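Local coordinates for protein thiamine-monophosphate kinase (Aquifex aeolicus, PDB 1VQV) that catalyses the ATP-dependent phosphorylation of thiamine monophosphate to thiamine diphosphate, the active form of vitamin B1, and works as a homodimer, at residues Cys108-Cys113 / Arg187-Ile192; Gly61-Ser66 / Gln183-Pro188; Ala82-Asn87 / Ile128-Val133. All coordinates share one frame; numbering follows the deposited sequence.

Contact 1: Cys108-Cys113 / Arg187-Ile192; sequences CEFYKC and RPTARI. With PO4 (phosphate ion), chain F.
Y111, at the end of helix 94-111, points its hydroxyl at the backbone amide of A190 in the loop after helix 176-186, joining the PurM-like (AIR synthase-related) N-terminal domain to a later part of the chain. This is the sole hydrogen bond across the two segments: A190 N donates to Y111 OH over 3.0 Å, and the N-H...O angle of 169° makes it nearly straight. The phenol oxygen has a second polar partner, the hydroxyl of S66 on helix 57-73, so two bonds grip a buried atom.

Apolar contacts flank the same ring. I192 brings CG2 to the ring edge, in its plane, 3.9 Å from Y111 CD1. A190 CB approaches obliquely and lies 3.9 Å from Y111 CE1. I192 CG1 stands anti to the backbone N (chi1 -173°), and beyond it I192 CD1 ends 3.6 Å from Y111 O, beside the last turn of the helix. F110 adds an outer contact: its CE2 is 4.0 Å from T189 CG2 and 4.2 Å from I192 CG2, with the F110 and T189 side chains crossing at about a right angle. A phenylalanine in place of Y111 would probably keep the ring contacts but leave A190 N and S66 OG without the oxygen that joins them.

V69 of helix 57-73 touches both Y111 and A190, whereas F110 and T189 are exposed. The side chain of A190 lies about 7 Å from that of D207, which binds magnesium. One buried hydroxyl, gripped by A190 N and S66, thus probably holds the loop backbone against the helix end while I192 and A190 pack on the ring.

Contact 2: Gly61-Ser66 / Gln183-Pro188; sequences GWKAIS and QRHLRP. With PO4 (phosphate ion), chain F.
R187 lays its side chain across one face of the W62 indole, and its successive atoms trace the contact. Beyond CB, R187 CG comes 3.9 Å from W62 CD1. CD lies beside the phosphate O4; a bend at chi3 (66°) then brings R187 NE 4.0 Å from W62 CD2. The guanidinium lies flat on the indole, with the group centres 3.8 Å apart and the planes inclined by 16°. CZ sits over the six-membered ring, which makes this a cation-pi stack. R187 NH2 lies above the same face but toward the rim, 3.5 Å from W62 CH2. R187 NH1 instead donates to O4 of a phosphate ion, probably from the crystallisation liquor, at 2.9 Å and in the guanidinium plane.

The indole is also held at its edge. W62 NE1 donates to P188 O over 2.8 Å, with the oxygen in the ring plane and an N-H...O angle of 151°. S66 OG makes a weak, unsettled approach to the same carbonyl; its stronger partner is Y111.

K63, extended beyond CG, crosses P188 at about a right angle, CD against CD, and its NZ hydrogen-bonds H185 O nearly along the C=O axis. K63 NZ also stands over the centre of the H185 ring, 3.9 Å above its plane. The K63 side chain lies about 6 Å from those of H50 and E260, which bind substrate.

H185 O lies in the final turn of helix 176-186, whose end would favour a basic partner. The chemistry thus implies two polar ties between helix 57-73 of the PurM-like domain and this helix end, an amino group on a terminal carbonyl and an indole N-H on P188 O, with a stacked guanidinium shielding one indole face.

Contact 3: Ala82-Asn87 / Ile128-Val133; sequences ALISLN and ISVFLV
L83 and F131 face each other as a hydrogen-bonded antiparallel pair, and S85 with S129 form the next one. The short strand axes approach to 4.5 Å, with N-to-C directions 171° apart. L83 N donates to F131 O at 2.8 Å, and F131 N returns a bond to L83 O. S85 N reaches S129 O at 2.9 Å, and S129 N reaches S85 O at 3.0 Å. I84-V130, a non-hydrogen-bonded pair, lies between them, and A82-L132 and L86-I128, of the same kind, flank them; a CA-H...O contact joins V130 CA to L83 O.

Apolar side chains meet on both faces. On the face carrying A82, I84 and L86, I84 and V130 lie side by side through their CG1 atoms, L86 CD2 is 3.8 Å from I128 CG2, and A82 CB is 3.9 Å from L132 CD1. On the other face L83 runs alongside F131, its CB in the plane of the phenyl ring at the edge and 3.7 Å from F131 CD2. The serines share this face, and S85 OG has a weak bond to N119, which binds ATP and a magnesium ion.

The L83 face meets the second subunit: F131 stacks on F131 of that subunit, and S129 OG is hydrogen-bonded to S129 OG there. The opposite face is covered by helices 57-73 and 94-111, with I65 and Y101 against I84. Within the sheet, strand 38-46 borders 127-136 and strand 114-122 borders 77-88, so this is the central strand pair in the four-stranded sheet of the PurM-like N-terminal domain.

In the fold
Contacts 1 and 2 have centres about 9 Å apart and share R187 and P188, where the loop after helix 176-186 meets helices 57-73 and 94-111. The centre of contact 3 is about 15 Å from either centre, in the mixed four-stranded sheet on which those two helices pack. Along the chain the order is 61-66, 82-87, 108-113, 128-133 and then 183-192: contact 3 is nested inside contact 2, while contacts 1 and 3 alternate. Contacts 2 and 3 touch, A64 O lying 3.4 Å from V130 CG2; contacts 1 and 3 have nearest atoms about 5 Å apart. The layers run from dimer interface through sheet and helices to R187 and P188, which join this N-terminal domain to the later chain.

Contact 1: Cys108-Cys113 / Arg187-Ile192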
loop_
_atom_site.group_PDB
_atom_site.type_symbol
_atom_site.label_atom_id
_atom_site.label_comp_id
_atom_site.label_asym_id
_atom_site.label_seq_id
_atom_site.Cartn_x
_atom_site.Cartn_y
_atom_site.Cartn_z
ATOM N N CYS B 108 -8.187 9.559 -11.565
ATOM C CA CYS B 108 -6.868 10.151 -11.695
ATOM C C CYS B 108 -6.940 11.350 -12.635
ATOM O O CYS B 108 -6.356 12.398 -12.350
ATOM C CB CYS B 108 -5.870 9.119 -12.226
ATOM S SG CYS B 108 -5.429 7.817 -11.053
ATOM N N GLU B 109 -7.666 11.204 -13.746
ATOM C CA GLU B 109 -7.808 12.299 -14.697
ATOM C C GLU B 109 -8.434 13.483 -13.991
ATOM O O GLU B 109 -8.025 14.628 -14.179
ATOM C CB GLU B 109 -8.705 11.903 -15.865
ATOM C CG GLU B 109 -8.165 10.741 -16.655
ATOM C CD GLU B 109 -9.053 10.343 -17.825
ATOM O OE1 GLU B 109 -10.302 10.364 -17.678
ATOM O OE2 GLU B 109 -8.487 9.988 -18.887
ATOM N N PHE B 110 -9.423 13.192 -13.161
ATOM C CA PHE B 110 -10.125 14.222 -12.431
ATOM C C PHE B 110 -9.264 14.929 -11.398
ATOM O O PHE B 110 -9.084 16.140 -11.469
ATOM C CB PHE B 110 -11.350 13.625 -11.731
ATOM C CG PHE B 110 -12.255 14.658 -11.137
ATOM C CD1 PHE B 110 -13.065 15.435 -11.960
ATOM C CD2 PHE B 110 -12.255 14.903 -9.772
ATOM C CE1 PHE B 110 -13.852 16.437 -11.435
ATOM C CE2 PHE B 110 -13.042 15.909 -9.235
ATOM C CZ PHE B 110 -13.841 16.678 -10.069
ATOM N N TYR B 111 -8.750 14.166 -10.435
ATOM C CA TYR B 111 -7.922 14.713 -9.365
ATOM C C TYR B 111 -6.522 15.133 -9.785
ATOM O O TYR B 111 -5.829 15.827 -9.047
ATOM C CB TYR B 111 -7.833 13.711 -8.229
ATOM C CG TYR B 111 -9.182 13.309 -7.695
ATOM C CD1 TYR B 111 -10.071 14.264 -7.212
ATOM C CD2 TYR B 111 -9.566 11.968 -7.658
ATOM C CE1 TYR B 111 -11.300 13.894 -6.706
ATOM C CE2 TYR B 111 -10.796 11.591 -7.149
ATOM C CZ TYR B 111 -11.660 12.557 -6.673
ATOM O OH TYR B 111 -12.881 12.184 -6.150
ATOM N N LYS B 112 -6.113 14.705 -10.972
ATOM C CA LYS B 112 -4.804 15.055 -11.513
ATOM C C LYS B 112 -3.649 14.380 -10.780
ATOM O O LYS B 112 -2.659 15.028 -10.415
ATOM C CB LYS B 112 -4.619 16.574 -11.481
ATOM C CG LYS B 112 -5.655 17.307 -12.282
ATOM C CD LYS B 112 -5.596 18.786 -12.001
ATOM C CE LYS B 112 -6.678 19.527 -12.785
ATOM N NZ LYS B 112 -6.680 20.977 -12.465
ATOM N N CYS B 113 -3.797 13.081 -10.554
ATOM C CA CYS B 113 -2.784 12.282 -9.897
ATOM C C CYS B 113 -2.599 11.100 -10.829
ATOM O O CYS B 113 -3.246 11.028 -11.874
ATOM C CB CYS B 113 -3.261 11.810 -8.521
ATOM S SG CYS B 113 -4.664 10.679 -8.573
ATOM N N ARG B 187 -19.844 6.282 -5.458
ATOM C CA ARG B 187 -18.949 7.105 -6.258
ATOM C C ARG B 187 -18.804 8.488 -5.637
ATOM O O ARG B 187 -19.191 9.481 -6.248
ATOM C CB ARG B 187 -19.497 7.251 -7.685
ATOM C CG ARG B 187 -18.674 6.580 -8.766
ATOM C CD ARG B 187 -18.888 7.198 -10.163
ATOM N NE ARG B 187 -18.387 8.573 -10.230
ATOM C CZ ARG B 187 -17.716 9.080 -11.263
ATOM N NH1 ARG B 187 -17.452 8.333 -12.322
ATOM N NH2 ARG B 187 -17.327 10.347 -11.251
ATOM N N PRO B 188 -18.248 8.576 -4.418
ATOM C CA PRO B 188 -18.087 9.888 -3.782
ATOM C C PRO B 188 -17.036 10.739 -4.491
ATOM O O PRO B 188 -16.197 10.209 -5.203
ATOM C CB PRO B 188 -17.679 9.529 -2.360
ATOM C CG PRO B 188 -16.913 8.257 -2.547
ATOM C CD PRO B 188 -17.751 7.503 -3.540
ATOM N N THR B 189 -17.116 12.057 -4.323
ATOM C CA THR B 189 -16.149 12.980 -4.917
ATOM C C THR B 189 -15.398 13.689 -3.785
ATOM O O THR B 189 -16.008 14.301 -2.914
ATOM C CB THR B 189 -16.830 14.052 -5.821
ATOM O OG1 THR B 189 -17.524 13.413 -6.902
ATOM C CG2 THR B 189 -15.787 14.988 -6.418
ATOM N N ALA B 190 -14.074 13.569 -3.778
ATOM C CA ALA B 190 -13.276 14.215 -2.753
ATOM C C ALA B 190 -13.386 15.714 -2.983
ATOM O O ALA B 190 -13.476 16.170 -4.126
ATOM C CB ALA B 190 -11.830 13.767 -2.849
ATOM N N ARG B 191 -13.375 16.470 -1.892
ATOM C CA ARG B 191 -13.489 17.914 -1.956
ATOM C C ARG B 191 -12.183 18.543 -2.356
ATOM O O ARG B 191 -11.690 19.452 -1.700
ATOM C CB ARG B 191 -13.931 18.439 -0.601
ATOM C CG ARG B 191 -15.227 17.823 -0.167
ATOM C CD ARG B 191 -16.194 17.804 -1.325
ATOM N NE ARG B 191 -17.408 18.533 -0.991
ATOM C CZ ARG B 191 -17.734 19.720 -1.483
ATOM N NH1 ARG B 191 -16.939 20.332 -2.352
ATOM N NH2 ARG B 191 -18.851 20.297 -1.085
ATOM N N ILE B 192 -11.630 18.065 -3.461
ATOM C CA ILE B 192 -10.356 18.565 -3.919
ATOM C C ILE B 192 -10.465 20.040 -4.225
ATOM O O ILE B 192 -9.455 20.714 -4.442
ATOM C CB ILE B 192 -9.854 17.791 -5.154
ATOM C CG1 ILE B 192 -8.431 18.255 -5.470
ATOM C CG2 ILE B 192 -10.828 17.963 -6.322
ATOM C CD1 ILE B 192 -7.717 17.456 -6.509
HETATM P P PO4 F . -20.096 5.585 -13.451
HETATM O O1 PO4 F . -20.563 6.888 -13.996
HETATM O O2 PO4 F . -21.013 5.139 -12.373
HETATM O O3 PO4 F . -20.081 4.568 -14.539
HETATM O O4 PO4 F . -18.724 5.741 -12.896
#

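Contact 2: Gly61-Ser66 / Gln183-Pro188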
loop_
_atom_site.group_PDB
_atom_site.type_symbol
_atom_site.label_atom_id
_atom_site.label_comp_id
_atom_site.label_asym_id
_atom_site.label_seq_id
_atom_site.Cartn_x
_atom_site.Cartn_y
_atom_site.Cartn_z
ATOM N N GLY B 61 -13.644 1.281 -8.656
ATOM C CA GLY B 61 -12.358 1.770 -9.119
ATOM C C GLY B 61 -12.205 3.248 -8.835
ATOM O O GLY B 61 -11.129 3.707 -8.496
ATOM N N TRP B 62 -13.290 4.000 -8.986
ATOM C CA TRP B 62 -13.269 5.429 -8.721
ATOM C C TRP B 62 -13.102 5.632 -7.213
ATOM O O TRP B 62 -12.247 6.377 -6.769
ATOM C CB TRP B 62 -14.567 6.079 -9.238
ATOM C CG TRP B 62 -14.748 7.537 -8.856
ATOM C CD1 TRP B 62 -15.174 8.022 -7.646
ATOM C CD2 TRP B 62 -14.447 8.684 -9.661
ATOM N NE1 TRP B 62 -15.147 9.389 -7.648
ATOM C CE2 TRP B 62 -14.705 9.827 -8.868
ATOM C CE3 TRP B 62 -13.981 8.858 -10.972
ATOM C CZ2 TRP B 62 -14.513 11.130 -9.340
ATOM C CZ3 TRP B 62 -13.789 10.150 -11.441
ATOM C CH2 TRP B 62 -14.055 11.275 -10.620
ATOM N N LYS B 63 -13.905 4.936 -6.424
ATOM C CA LYS B 63 -13.821 5.053 -4.982
ATOM C C LYS B 63 -12.418 4.738 -4.450
ATOM O O LYS B 63 -11.932 5.420 -3.559
ATOM C CB LYS B 63 -14.851 4.130 -4.335
ATOM C CG LYS B 63 -15.102 4.399 -2.879
ATOM C CD LYS B 63 -16.434 3.831 -2.463
ATOM C CE LYS B 63 -16.694 4.068 -0.990
ATOM N NZ LYS B 63 -18.007 3.513 -0.557
ATOM N N ALA B 64 -11.762 3.720 -5.001
ATOM C CA ALA B 64 -10.429 3.344 -4.538
ATOM C C ALA B 64 -9.480 4.537 -4.540
ATOM O O ALA B 64 -8.669 4.701 -3.629
ATOM C CB ALA B 64 -9.872 2.225 -5.397
ATOM N N ILE B 65 -9.582 5.369 -5.566
ATOM C CA ILE B 65 -8.752 6.557 -5.672
ATOM C C ILE B 65 -9.311 7.715 -4.831
ATOM O O ILE B 65 -8.570 8.427 -4.163
ATOM C CB ILE B 65 -8.636 7.000 -7.142
ATOM C CG1 ILE B 65 -7.821 5.964 -7.922
ATOM C CG2 ILE B 65 -8.021 8.401 -7.232
ATOM C CD1 ILE B 65 -6.398 5.797 -7.458
ATOM N N SER B 66 -10.625 7.884 -4.849
ATOM C CA SER B 66 -11.254 8.959 -4.099
ATOM C C SER B 66 -11.089 8.915 -2.586
ATOM O O SER B 66 -10.951 9.958 -1.966
ATOM C CB SER B 66 -12.744 9.047 -4.441
ATOM O OG SER B 66 -12.935 9.707 -5.683
ATOM N N GLN B 183 -25.230 6.899 -4.920
ATOM C CA GLN B 183 -24.094 7.390 -5.663
ATOM C C GLN B 183 -23.091 8.082 -4.738
ATOM O O GLN B 183 -21.886 7.944 -4.917
ATOM C CB GLN B 183 -24.596 8.307 -6.794
ATOM C CG GLN B 183 -25.522 7.538 -7.772
ATOM C CD GLN B 183 -25.942 8.304 -9.037
ATOM O OE1 GLN B 183 -26.574 7.728 -9.944
ATOM N NE2 GLN B 183 -25.599 9.593 -9.104
ATOM N N ARG B 184 -23.585 8.797 -3.730
ATOM C CA ARG B 184 -22.717 9.493 -2.776
ATOM C C ARG B 184 -21.882 8.515 -1.963
ATOM O O ARG B 184 -20.802 8.850 -1.457
ATOM C CB ARG B 184 -23.564 10.357 -1.831
ATOM C CG ARG B 184 -23.764 11.782 -2.340
ATOM C CD ARG B 184 -25.054 12.437 -1.876
ATOM N NE ARG B 184 -25.444 13.462 -2.845
ATOM C CZ ARG B 184 -26.652 14.011 -2.938
ATOM N NH1 ARG B 184 -27.626 13.657 -2.112
ATOM N NH2 ARG B 184 -26.894 14.891 -3.896
ATOM N N HIS B 185 -22.384 7.296 -1.844
ATOM C CA HIS B 185 -21.692 6.276 -1.086
ATOM C C HIS B 185 -20.820 5.415 -1.985
ATOM O O HIS B 185 -19.746 4.985 -1.587
ATOM C CB HIS B 185 -22.716 5.422 -0.338
ATOM C CG HIS B 185 -22.128 4.232 0.347
ATOM N ND1 HIS B 185 -22.070 2.991 -0.245
ATOM C CD2 HIS B 185 -21.573 4.092 1.572
ATOM C CE1 HIS B 185 -21.504 2.133 0.587
ATOM N NE2 HIS B 185 -21.194 2.775 1.696
ATOM N N LEU B 186 -21.272 5.189 -3.210
ATOM C CA LEU B 186 -20.528 4.358 -4.145
ATOM C C LEU B 186 -19.469 5.115 -4.948
ATOM O O LEU B 186 -18.342 4.650 -5.107
ATOM C CB LEU B 186 -21.498 3.653 -5.103
ATOM C CG LEU B 186 -21.380 2.129 -5.183
ATOM C CD1 LEU B 186 -21.377 1.569 -3.785
ATOM C CD2 LEU B 186 -22.541 1.551 -5.976
ATOM N N ARG B 187 -19.844 6.282 -5.458
ATOM C CA ARG B 187 -18.949 7.105 -6.258
ATOM C C ARG B 187 -18.804 8.488 -5.637
ATOM O O ARG B 187 -19.191 9.481 -6.248
ATOM C CB ARG B 187 -19.497 7.251 -7.685
ATOM C CG ARG B 187 -18.674 6.580 -8.766
ATOM C CD ARG B 187 -18.888 7.198 -10.163
ATOM N NE ARG B 187 -18.387 8.573 -10.230
ATOM C CZ ARG B 187 -17.716 9.080 -11.263
ATOM N NH1 ARG B 187 -17.452 8.333 -12.322
ATOM N NH2 ARG B 187 -17.327 10.347 -11.251
ATOM N N PRO B 188 -18.248 8.576 -4.418
ATOM C CA PRO B 188 -18.087 9.888 -3.782
ATOM C C PRO B 188 -17.036 10.739 -4.491
ATOM O O PRO B 188 -16.197 10.209 -5.203
ATOM C CB PRO B 188 -17.679 9.529 -2.360
ATOM C CG PRO B 188 -16.913 8.257 -2.547
ATOM C CD PRO B 188 -17.751 7.503 -3.540
HETATM P P PO4 F . -20.096 5.585 -13.451
HETATM O O1 PO4 F . -20.563 6.888 -13.996
HETATM O O2 PO4 F . -21.013 5.139 -12.373
HETATM O O3 PO4 F . -20.081 4.568 -14.539
HETATM O O4 PO4 F . -18.724 5.741 -12.896
#

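Contact 3: Ala82-Asn87 / Ile128-Val133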
loop_
_atom_site.group_PDB
_atom_site.type_symbol
_atom_site.label_atom_id
_atom_site.label_comp_id
_atom_site.label_asym_id
_atom_site.label_seq_id
_atom_site.Cartn_x
_atom_site.Cartn_y
_atom_site.Cartn_z
ATOM N N ALA B 82 0.086 7.206 -7.128
ATOM C CA ALA B 82 -0.664 6.116 -6.533
ATOM C C ALA B 82 -0.173 4.720 -6.924
ATOM O O ALA B 82 0.223 4.480 -8.069
ATOM C CB ALA B 82 -2.126 6.262 -6.895
ATOM N N LEU B 83 -0.195 3.815 -5.949
ATOM C CA LEU B 83 0.187 2.412 -6.129
ATOM C C LEU B 83 -1.053 1.570 -5.798
ATOM O O LEU B 83 -1.578 1.630 -4.676
ATOM C CB LEU B 83 1.321 2.007 -5.178
ATOM C CG LEU B 83 2.743 2.499 -5.412
ATOM C CD1 LEU B 83 3.655 1.881 -4.385
ATOM C CD2 LEU B 83 3.196 2.104 -6.795
ATOM N N ILE B 84 -1.518 0.786 -6.766
ATOM C CA ILE B 84 -2.696 -0.034 -6.544
ATOM C C ILE B 84 -2.404 -1.522 -6.546
ATOM O O ILE B 84 -1.981 -2.092 -7.550
ATOM C CB ILE B 84 -3.779 0.270 -7.586
ATOM C CG1 ILE B 84 -4.224 1.725 -7.431
ATOM C CG2 ILE B 84 -4.946 -0.692 -7.418
ATOM C CD1 ILE B 84 -5.339 2.132 -8.333
ATOM N N SER B 85 -2.659 -2.136 -5.399
ATOM C CA SER B 85 -2.429 -3.551 -5.198
ATOM C C SER B 85 -3.765 -4.302 -5.214
ATOM O O SER B 85 -4.694 -3.964 -4.476
ATOM C CB SER B 85 -1.697 -3.745 -3.862
ATOM O OG SER B 85 -1.269 -5.077 -3.672
ATOM N N LEU B 86 -3.866 -5.320 -6.064
ATOM C CA LEU B 86 -5.103 -6.079 -6.157
ATOM C C LEU B 86 -4.994 -7.551 -5.801
ATOM O O LEU B 86 -4.094 -8.248 -6.265
ATOM C CB LEU B 86 -5.692 -5.963 -7.566
ATOM C CG LEU B 86 -6.229 -4.604 -8.013
ATOM C CD1 LEU B 86 -6.848 -4.766 -9.380
ATOM C CD2 LEU B 86 -7.274 -4.089 -7.016
ATOM N N ASN B 87 -5.920 -7.999 -4.955
ATOM C CA ASN B 87 -6.031 -9.395 -4.541
ATOM C C ASN B 87 -7.263 -9.867 -5.309
ATOM O O ASN B 87 -8.386 -9.538 -4.938
ATOM C CB ASN B 87 -6.317 -9.508 -3.042
ATOM C CG ASN B 87 -5.101 -9.255 -2.183
ATOM O OD1 ASN B 87 -5.179 -9.345 -0.957
ATOM N ND2 ASN B 87 -3.968 -8.943 -2.810
ATOM N N ILE B 128 -8.841 -4.748 -2.315
ATOM C CA ILE B 128 -8.255 -3.602 -2.986
ATOM C C ILE B 128 -7.481 -2.792 -1.963
ATOM O O ILE B 128 -8.029 -2.377 -0.948
ATOM C CB ILE B 128 -9.329 -2.713 -3.647
ATOM C CG1 ILE B 128 -10.199 -3.553 -4.579
ATOM C CG2 ILE B 128 -8.662 -1.627 -4.462
ATOM C CD1 ILE B 128 -11.275 -2.779 -5.282
ATOM N N SER B 129 -6.199 -2.581 -2.236
ATOM C CA SER B 129 -5.336 -1.837 -1.337
ATOM C C SER B 129 -4.649 -0.744 -2.141
ATOM O O SER B 129 -3.871 -1.025 -3.048
ATOM C CB SER B 129 -4.310 -2.788 -0.710
ATOM O OG SER B 129 -3.471 -2.129 0.217
ATOM N N VAL B 130 -4.936 0.505 -1.797
ATOM C CA VAL B 130 -4.386 1.645 -2.516
ATOM C C VAL B 130 -3.400 2.464 -1.692
ATOM O O VAL B 130 -3.538 2.616 -0.469
ATOM C CB VAL B 130 -5.517 2.582 -2.982
ATOM C CG1 VAL B 130 -5.379 2.875 -4.456
ATOM C CG2 VAL B 130 -6.861 1.958 -2.669
ATOM N N PHE B 131 -2.409 3.006 -2.388
ATOM C CA PHE B 131 -1.377 3.813 -1.765
ATOM C C PHE B 131 -1.302 5.117 -2.521
ATOM O O PHE B 131 -1.247 5.130 -3.743
ATOM C CB PHE B 131 -0.041 3.071 -1.847
ATOM C CG PHE B 131 1.161 3.877 -1.407
ATOM C CD1 PHE B 131 1.271 4.360 -0.097
ATOM C CD2 PHE B 131 2.231 4.072 -2.289
ATOM C CE1 PHE B 131 2.434 5.018 0.329
ATOM C CE2 PHE B 131 3.394 4.725 -1.877
ATOM C CZ PHE B 131 3.500 5.197 -0.568
ATOM N N LEU B 132 -1.280 6.217 -1.791
ATOM C CA LEU B 132 -1.226 7.502 -2.441
ATOM C C LEU B 132 -0.268 8.462 -1.788
ATOM O O LEU B 132 -0.238 8.602 -0.565
ATOM C CB LEU B 132 -2.610 8.118 -2.457
ATOM C CG LEU B 132 -2.725 9.492 -3.101
ATOM C CD1 LEU B 132 -2.434 9.408 -4.576
ATOM C CD2 LEU B 132 -4.124 10.009 -2.882
ATOM N N VAL B 133 0.511 9.129 -2.624
ATOM C CA VAL B 133 1.450 10.110 -2.138
ATOM C C VAL B 133 1.024 11.477 -2.635
ATOM O O VAL B 133 0.687 11.631 -3.810
ATOM C CB VAL B 133 2.847 9.835 -2.640
ATOM C CG1 VAL B 133 3.794 10.872 -2.064
ATOM C CG2 VAL B 133 3.262 8.431 -2.254
#